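Local structure of uroporphyrinogen III cosynthase (HemD) (Helicobacter pylori, 3P9Z) at residues Phe50-Thr55 and Lys63-Ile68; Glu103-Leu108 and Asp126-Glu131; Tyr207-Lys210 and Ala216-Glu219. The protein probably catalyses the cyclisation of the linear tetrapyrrole hydroxymethylbilane to uroporphyrinogen III, with release of water, in porphyrin biosynthesis. All coordinates share one frame; numbering follows the deposited sequence.

Contact 1 of 3, residues Phe50-Thr55 and Lys63-Ile68; sequences FSLLET and KMLQNI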
loop_
_atom_site.group_PDB
_atom_site.type_symbol
_atom_site.label_atom_id
_atom_site.label_comp_id
_atom_site.label_asym_id
_atom_site.label_seq_id
_atom_site.Cartn_x
_atom_site.Cartn_y
_atom_site.Cartn_z
ATOM N N PHE A 50 6.709 7.723 4.837
ATOM C CA PHE A 50 7.122 8.723 3.840
ATOM C C PHE A 50 6.366 10.037 3.976
ATOM O O PHE A 50 6.927 11.101 3.764
ATOM C CB PHE A 50 6.945 8.184 2.422
ATOM C CG PHE A 50 7.811 7.015 2.114
ATOM C CD1 PHE A 50 9.122 6.962 2.583
ATOM C CD2 PHE A 50 7.323 5.961 1.340
ATOM C CE1 PHE A 50 9.941 5.867 2.290
ATOM C CE2 PHE A 50 8.127 4.860 1.044
ATOM C CZ PHE A 50 9.434 4.802 1.519
ATOM N N SER A 51 5.089 9.942 4.318
ATOM C CA SER A 51 4.264 11.098 4.585
ATOM C C SER A 51 4.852 11.935 5.717
ATOM O O SER A 51 4.979 13.145 5.579
ATOM C CB SER A 51 2.836 10.670 4.943
ATOM O OG SER A 51 2.029 11.818 5.217
ATOM N N LEU A 52 5.200 11.298 6.834
ATOM C CA LEU A 52 5.787 12.023 7.981
ATOM C C LEU A 52 7.100 12.711 7.607
ATOM O O LEU A 52 7.281 13.896 7.871
ATOM C CB LEU A 52 5.989 11.088 9.185
ATOM C CG LEU A 52 4.743 10.527 9.878
ATOM C CD1 LEU A 52 5.172 9.605 11.002
ATOM C CD2 LEU A 52 3.824 11.638 10.407
ATOM N N LEU A 53 7.988 11.965 6.959
ATOM C CA LEU A 53 9.249 12.496 6.449
ATOM C C LEU A 53 9.106 13.776 5.592
ATOM O O LEU A 53 9.900 14.716 5.733
ATOM C CB LEU A 53 9.990 11.404 5.664
ATOM C CG LEU A 53 10.491 10.227 6.509
ATOM C CD1 LEU A 53 11.050 9.135 5.621
ATOM C CD2 LEU A 53 11.550 10.685 7.517
ATOM N N GLU A 54 8.095 13.809 4.725
ATOM C CA GLU A 54 7.879 14.944 3.830
ATOM C C GLU A 54 7.184 16.141 4.485
ATOM O O GLU A 54 7.680 17.266 4.395
ATOM C CB GLU A 54 7.128 14.518 2.556
ATOM C CG GLU A 54 6.969 15.653 1.552
ATOM C CD GLU A 54 6.437 15.211 0.191
ATOM O OE1 GLU A 54 7.049 14.310 -0.433
ATOM O OE2 GLU A 54 5.412 15.787 -0.260
ATOM N N THR A 55 6.036 15.914 5.124
ATOM C CA THR A 55 5.240 17.014 5.668
ATOM C C THR A 55 5.898 17.646 6.898
ATOM O O THR A 55 5.569 18.770 7.266
ATOM C CB THR A 55 3.828 16.570 6.083
ATOM O OG1 THR A 55 3.942 15.587 7.113
ATOM C CG2 THR A 55 3.039 15.997 4.894
ATOM N N LYS A 63 11.414 14.926 14.826
ATOM C CA LYS A 63 12.398 14.415 15.775
ATOM C C LYS A 63 11.707 13.715 16.937
ATOM O O LYS A 63 12.120 12.604 17.302
ATOM C CB LYS A 63 13.339 15.518 16.298
ATOM C CG LYS A 63 14.282 16.133 15.251
ATOM C CD LYS A 63 15.035 15.076 14.410
ATOM C CE LYS A 63 15.977 14.189 15.245
ATOM N NZ LYS A 63 16.009 12.787 14.714
HETATM N N MSE A 64 10.665 14.342 17.505
HETATM C CA MSE A 64 9.864 13.736 18.572
HETATM C C MSE A 64 9.349 12.359 18.144
HETATM O O MSE A 64 9.467 11.377 18.874
HETATM C CB MSE A 64 8.671 14.639 18.928
HETATM C CG MSE A 64 9.026 15.994 19.558
HETATM SE SE MSE A 64 7.502 17.234 19.532
HETATM C CE MSE A 64 8.403 18.851 20.176
ATOM N N LEU A 65 8.736 12.325 16.957
ATOM C CA LEU A 65 8.177 11.094 16.399
ATOM C C LEU A 65 9.240 10.010 16.171
ATOM O O LEU A 65 8.977 8.813 16.382
ATOM C CB LEU A 65 7.431 11.375 15.085
ATOM C CG LEU A 65 6.040 12.015 15.147
ATOM C CD1 LEU A 65 5.592 12.288 13.745
ATOM C CD2 LEU A 65 5.002 11.155 15.856
ATOM N N GLN A 66 10.427 10.426 15.736
ATOM C CA GLN A 66 11.528 9.495 15.531
ATOM C C GLN A 66 12.064 8.958 16.859
ATOM O O GLN A 66 12.849 7.995 16.875
ATOM C CB GLN A 66 12.653 10.145 14.722
ATOM C CG GLN A 66 12.411 10.065 13.218
ATOM C CD GLN A 66 13.270 11.039 12.413
ATOM O OE1 GLN A 66 13.725 12.071 12.919
ATOM N NE2 GLN A 66 13.480 10.716 11.150
ATOM N N ASN A 67 11.624 9.582 17.951
ATOM C CA ASN A 67 12.048 9.217 19.299
ATOM C C ASN A 67 11.058 8.308 20.041
ATOM O O ASN A 67 11.356 7.832 21.120
ATOM C CB ASN A 67 12.306 10.479 20.119
ATOM C CG ASN A 67 13.041 10.191 21.424
ATOM O OD1 ASN A 67 14.123 9.577 21.431
ATOM N ND2 ASN A 67 12.456 10.627 22.538
ATOM N N ILE A 68 9.879 8.090 19.467
ATOM C CA ILE A 68 8.834 7.299 20.107
ATOM C C ILE A 68 8.878 5.875 19.556
ATOM O O ILE A 68 8.773 5.684 18.337
ATOM C CB ILE A 68 7.426 7.929 19.903
ATOM C CG1 ILE A 68 7.380 9.339 20.498
ATOM C CG2 ILE A 68 6.323 7.018 20.495
ATOM C CD1 ILE A 68 6.184 10.203 20.029
#
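The carboxamide of Gln-66 is approached from opposite sides of its plane by Leu-53 and Lys-63. The two helices involved, 46-55 and 60-66, lie in series within the beta-alpha-beta crossover from strand 40-43 to its parallel neighbour 70-72. From one side the CD2 methyl of Leu-53 comes up obliquely to the amide nitrogen, with 4.1 Å between Leu-53 CD2 and Gln-66 NE2. From the other side Lys-63 NZ, one helical turn back, donates to Gln-66 OE1 at 3.0 Å, sitting 42° out of the carbonyl plane and so off the lone pairs. NE2 also bonds to His-84 O, so both polar atoms of the amide have a partner, the one at NE2 weakly bonded. Deeper in, toward the sheet, the pairing becomes purely apolar: Leu-52 and Leu-65 point at each other and their side chains meet at about a right angle. Leu-52 also touches Phe-43 and Leu-65 touches Leu-41, both on strand 40-43. On the first helix, Ser-51 OG bonds to Val-141 O. CG of Leu-52 stands anti to its carbonyl carbon (chi1 -67°), which swings the fork of its two methyls toward Leu-65 CD1: CD2 of Leu-52 lies 3.8 Å and CD1 3.9 Å from that atom.

Contact 2 of 3, residues Glu103-Leu108 and Asp126-Glu131; sequences EIFPLL and DTILLE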
loop_
_atom_site.group_PDB
_atom_site.type_symbol
_atom_site.label_atom_id
_atom_site.label_comp_id
_atom_site.label_asym_id
_atom_site.label_seq_id
_atom_site.Cartn_x
_atom_site.Cartn_y
_atom_site.Cartn_z
ATOM N N GLU A 103 0.575 -10.953 17.760
ATOM C CA GLU A 103 1.585 -11.130 18.704
ATOM C C GLU A 103 2.329 -9.890 19.078
ATOM O O GLU A 103 3.029 -9.893 20.054
ATOM C CB GLU A 103 2.493 -12.183 18.166
ATOM C CG GLU A 103 3.773 -12.230 18.821
ATOM C CD GLU A 103 4.821 -12.370 17.830
ATOM O OE1 GLU A 103 5.698 -13.190 18.047
ATOM O OE2 GLU A 103 4.750 -11.672 16.827
ATOM N N ILE A 104 2.138 -8.803 18.361
ATOM C CA ILE A 104 2.633 -7.562 18.910
ATOM C C ILE A 104 1.595 -6.911 19.803
ATOM O O ILE A 104 1.883 -5.990 20.495
ATOM C CB ILE A 104 3.175 -6.556 17.878
ATOM C CG1 ILE A 104 2.072 -5.908 17.120
ATOM C CG2 ILE A 104 4.099 -7.184 16.931
ATOM C CD1 ILE A 104 2.433 -4.606 16.756
ATOM N N PHE A 105 0.386 -7.410 19.791
ATOM C CA PHE A 105 -0.642 -6.751 20.538
ATOM C C PHE A 105 -0.390 -6.735 22.034
ATOM O O PHE A 105 -0.687 -5.784 22.697
ATOM C CB PHE A 105 -1.996 -7.313 20.171
ATOM C CG PHE A 105 -2.338 -7.095 18.761
ATOM C CD1 PHE A 105 -2.432 -5.834 18.267
ATOM C CD2 PHE A 105 -2.501 -8.140 17.919
ATOM C CE1 PHE A 105 -2.713 -5.622 16.991
ATOM C CE2 PHE A 105 -2.797 -7.945 16.641
ATOM C CZ PHE A 105 -2.895 -6.687 16.152
ATOM N N PRO A 106 0.200 -7.794 22.534
ATOM C CA PRO A 106 0.590 -7.861 23.925
ATOM C C PRO A 106 1.639 -6.848 24.278
ATOM O O PRO A 106 1.660 -6.381 25.358
ATOM C CB PRO A 106 1.143 -9.256 24.043
ATOM C CG PRO A 106 0.478 -9.987 23.010
ATOM C CD PRO A 106 0.374 -9.077 21.876
ATOM N N LEU A 107 2.493 -6.522 23.349
ATOM C CA LEU A 107 3.526 -5.515 23.577
ATOM C C LEU A 107 2.913 -4.127 23.647
ATOM O O LEU A 107 3.527 -3.200 24.175
ATOM C CB LEU A 107 4.592 -5.546 22.471
ATOM C CG LEU A 107 5.294 -6.875 22.134
ATOM C CD1 LEU A 107 6.243 -6.661 20.975
ATOM C CD2 LEU A 107 6.036 -7.474 23.317
ATOM N N LEU A 108 1.702 -3.994 23.118
ATOM C CA LEU A 108 1.005 -2.707 23.084
ATOM C C LEU A 108 0.049 -2.508 24.261
ATOM O O LEU A 108 -0.462 -1.402 24.479
ATOM C CB LEU A 108 0.252 -2.540 21.766
ATOM C CG LEU A 108 1.064 -2.550 20.470
ATOM C CD1 LEU A 108 0.152 -2.242 19.272
ATOM C CD2 LEU A 108 2.246 -1.573 20.530
ATOM N N ASP A 126 -7.964 -0.414 13.339
ATOM C CA ASP A 126 -8.647 0.279 14.433
ATOM C C ASP A 126 -9.631 -0.624 15.189
ATOM O O ASP A 126 -9.708 -0.557 16.418
ATOM C CB ASP A 126 -9.330 1.575 13.962
ATOM C CG ASP A 126 -10.386 1.348 12.878
ATOM O OD1 ASP A 126 -10.111 0.610 11.901
ATOM O OD2 ASP A 126 -11.495 1.931 12.997
ATOM N N THR A 127 -10.367 -1.465 14.459
ATOM C CA THR A 127 -11.297 -2.418 15.077
ATOM C C THR A 127 -10.512 -3.487 15.829
ATOM O O THR A 127 -10.840 -3.805 16.977
ATOM C CB THR A 127 -12.247 -3.094 14.049
ATOM O OG1 THR A 127 -11.487 -3.878 13.117
ATOM C CG2 THR A 127 -13.059 -2.055 13.298
ATOM N N ILE A 128 -9.466 -4.013 15.184
ATOM C CA ILE A 128 -8.582 -5.014 15.796
ATOM C C ILE A 128 -7.943 -4.502 17.107
ATOM O O ILE A 128 -7.906 -5.214 18.112
ATOM C CB ILE A 128 -7.492 -5.475 14.801
ATOM C CG1 ILE A 128 -8.145 -6.052 13.526
ATOM C CG2 ILE A 128 -6.551 -6.488 15.471
ATOM C CD1 ILE A 128 -7.181 -6.313 12.353
ATOM N N LEU A 129 -7.465 -3.261 17.091
ATOM C CA LEU A 129 -6.927 -2.637 18.296
ATOM C C LEU A 129 -7.984 -2.483 19.392
ATOM O O LEU A 129 -7.742 -2.860 20.542
ATOM C CB LEU A 129 -6.292 -1.290 17.955
ATOM C CG LEU A 129 -4.981 -1.343 17.163
ATOM C CD1 LEU A 129 -4.579 0.056 16.708
ATOM C CD2 LEU A 129 -3.856 -2.009 17.972
ATOM N N LEU A 130 -9.149 -1.942 19.023
ATOM C CA LEU A 130 -10.282 -1.814 19.936
ATOM C C LEU A 130 -10.666 -3.168 20.536
ATOM O O LEU A 130 -10.908 -3.262 21.732
ATOM C CB LEU A 130 -11.497 -1.165 19.251
ATOM C CG LEU A 130 -12.764 -0.999 20.122
ATOM C CD1 LEU A 130 -12.610 0.139 21.144
ATOM C CD2 LEU A 130 -14.010 -0.782 19.278
ATOM N N GLU A 131 -10.691 -4.214 19.711
ATOM C CA GLU A 131 -11.000 -5.566 20.197
ATOM C C GLU A 131 -9.965 -6.076 21.193
ATOM O O GLU A 131 -10.298 -6.836 22.091
ATOM C CB GLU A 131 -11.158 -6.559 19.035
ATOM C CG GLU A 131 -12.525 -6.457 18.340
ATOM C CD GLU A 131 -12.578 -7.153 16.978
ATOM O OE1 GLU A 131 -11.606 -7.857 16.595
ATOM O OE2 GLU A 131 -13.610 -6.983 16.286
#
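Helix 125-131 is the connection of a beta-alpha-beta unit, linking strand 112-118 to its parallel neighbour 135-146, and here it packs against the short, weakly bonded helix 105-108 that leads into the first of those strands. Phe-105 carries most of the contact. Its ring reaches across to two successive residues of the longer helix, Ile-128 and Leu-129, and touches each through different ring atoms. The CD2 methyl of Leu-129 lies at the ring edge, near the plane, 3.9 Å from Phe-105 CE1, the two side chains being turned at about a right angle. Ile-128 offers its CG2 branch, which stands anti to its own backbone N while CG1 takes the position beside it (chi1 -58°); CG2 approaches the far end of the ring at a slant, 3.7 Å from Phe-105 CZ. The ring of His-132, just past the end of that helix, also meets the Phe-105 ring, their planes inclined by about 35°. On the buried side, Leu-108 reaches Tyr-71 and Ile-42 of the sheet and shares Ile-134 with Leu-129, so the small helix is seated on the strands as well as on its neighbour. Leu-129 also touches Phe-136. One methyl joins the two inner residues to the aromatic ring: Leu-129 CD2, already at the edge of Phe-105, lies 4.2 Å from Leu-108 CD1.

Contact 3 of 3, residues Tyr207-Lys210 and Ala216-Glu219; sequences YIAK and ACLE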
loop_
_atom_site.group_PDB
_atom_site.type_symbol
_atom_site.label_atom_id
_atom_site.label_comp_id
_atom_site.label_asym_id
_atom_site.label_seq_id
_atom_site.Cartn_x
_atom_site.Cartn_y
_atom_site.Cartn_z
ATOM N N TYR A 207 -5.673 -15.178 -13.022
ATOM C CA TYR A 207 -4.831 -16.173 -12.393
ATOM C C TYR A 207 -4.108 -15.525 -11.237
ATOM O O TYR A 207 -3.795 -14.323 -11.276
ATOM C CB TYR A 207 -3.804 -16.725 -13.385
ATOM C CG TYR A 207 -4.401 -17.468 -14.560
ATOM C CD1 TYR A 207 -4.927 -18.763 -14.412
ATOM C CD2 TYR A 207 -4.404 -16.891 -15.846
ATOM C CE1 TYR A 207 -5.464 -19.462 -15.520
ATOM C CE2 TYR A 207 -4.942 -17.579 -16.957
ATOM C CZ TYR A 207 -5.467 -18.858 -16.778
ATOM O OH TYR A 207 -5.989 -19.526 -17.864
ATOM N N ILE A 208 -3.828 -16.313 -10.210
ATOM C CA ILE A 208 -3.227 -15.771 -8.998
ATOM C C ILE A 208 -1.807 -16.276 -8.850
ATOM O O ILE A 208 -1.557 -17.478 -8.987
ATOM C CB ILE A 208 -4.058 -16.176 -7.757
ATOM C CG1 ILE A 208 -5.529 -15.750 -7.931
ATOM C CG2 ILE A 208 -3.441 -15.623 -6.474
ATOM C CD1 ILE A 208 -6.500 -16.354 -6.878
ATOM N N ALA A 209 -0.879 -15.370 -8.560
ATOM C CA ALA A 209 0.503 -15.740 -8.196
ATOM C C ALA A 209 0.583 -16.791 -7.073
ATOM O O ALA A 209 -0.290 -16.841 -6.190
ATOM C CB ALA A 209 1.317 -14.479 -7.810
ATOM N N LYS A 210 1.623 -17.630 -7.109
ATOM C CA LYS A 210 1.747 -18.734 -6.139
ATOM C C LYS A 210 2.104 -18.271 -4.721
ATOM O O LYS A 210 1.861 -18.992 -3.754
ATOM C CB LYS A 210 2.740 -19.786 -6.630
ATOM C CG LYS A 210 2.244 -20.504 -7.896
ATOM C CD LYS A 210 3.364 -21.266 -8.556
ATOM C CE LYS A 210 2.881 -21.992 -9.835
ATOM N NZ LYS A 210 1.847 -23.001 -9.474
ATOM N N ALA A 216 6.751 -13.607 -7.950
ATOM C CA ALA A 216 5.809 -14.660 -8.331
ATOM C C ALA A 216 4.805 -14.212 -9.401
ATOM O O ALA A 216 4.387 -15.028 -10.221
ATOM C CB ALA A 216 5.079 -15.219 -7.098
ATOM N N CYS A 217 4.433 -12.931 -9.410
ATOM C CA CYS A 217 3.557 -12.400 -10.455
ATOM C C CYS A 217 4.219 -12.472 -11.835
ATOM O O CYS A 217 3.562 -12.738 -12.849
ATOM C CB CYS A 217 3.185 -10.939 -10.185
ATOM S SG CYS A 217 2.061 -10.656 -8.812
ATOM N N LEU A 218 5.510 -12.163 -11.881
ATOM C CA LEU A 218 6.226 -12.210 -13.146
ATOM C C LEU A 218 6.440 -13.654 -13.638
ATOM O O LEU A 218 6.299 -13.918 -14.842
ATOM C CB LEU A 218 7.552 -11.444 -13.065
ATOM C CG LEU A 218 8.316 -11.318 -14.385
ATOM C CD1 LEU A 218 7.450 -10.668 -15.489
ATOM C CD2 LEU A 218 9.635 -10.546 -14.172
ATOM N N GLU A 219 6.764 -14.571 -12.724
ATOM C CA GLU A 219 6.908 -15.978 -13.105
ATOM C C GLU A 219 5.626 -16.428 -13.790
ATOM O O GLU A 219 5.664 -16.979 -14.879
ATOM C CB GLU A 219 7.207 -16.886 -11.901
ATOM C CG GLU A 219 8.599 -16.771 -11.348
ATOM C CD GLU A 219 9.672 -17.342 -12.279
ATOM O OE1 GLU A 219 9.378 -18.272 -13.086
ATOM O OE2 GLU A 219 10.822 -16.862 -12.182
HETATM O O HOH W 1 3.632 -17.433 -9.383
#
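Ala-209 sets its methyl over the face of the peptide linking Ala-216 to Cys-217, with Ala-209 CB 3.8 Å from Ala-216 C. The amide nitrogen of Cys-217 is the same distance from that CB, 3.8 Å. This is the strand-loop-helix element that closes one end of the sheet: strand 206-208 is its outermost strand, paired with the parallel strand 187-190, and after a short loop the chain returns as helix 214-223. The nearest CA atoms, those of Ala-209 and Cys-217, are just 5.1 Å apart, and the small side chains permit so close an approach. The Ala-216 methyl meets that of Ala-209 on one flank, CB to CB at 3.9 Å. On another flank comes the sulfur of Cys-217, turned anti to its carbonyl carbon (chi1 -71°), with SG 4.0 Å from Ala-209 CB; the cysteine also touches Ile-191, in a loop, and Trp-9 of strand 7-10. Near the helix start, Ser-213 OG is hydrogen-bonded to Ala-216 N. Polar contact between the two segments passes through water: one molecule accepts from Lys-210 N at 3.0 Å and donates to Ala-216 O at 2.7 Å.

Contacts 1 and 2 belong to the same alpha/beta unit and lean on a shared strand, 40-43: contact 1 rests on Leu-41 and Phe-43, contact 2 on Ile-42, as expected for helices on opposite faces of the sheet. Contact 3 lies at the other end of the molecule, its centre about 35 Å from that of contact 1, consistent with the two-domain build of this family. All three are partly buried. Contacts 1 and 2 each join two helices through branched side chains, contact 1 adding an amide at its outer side and contact 2 an aromatic ring. Contact 3 instead joins a strand end to a helix through small side chains and a bridging water.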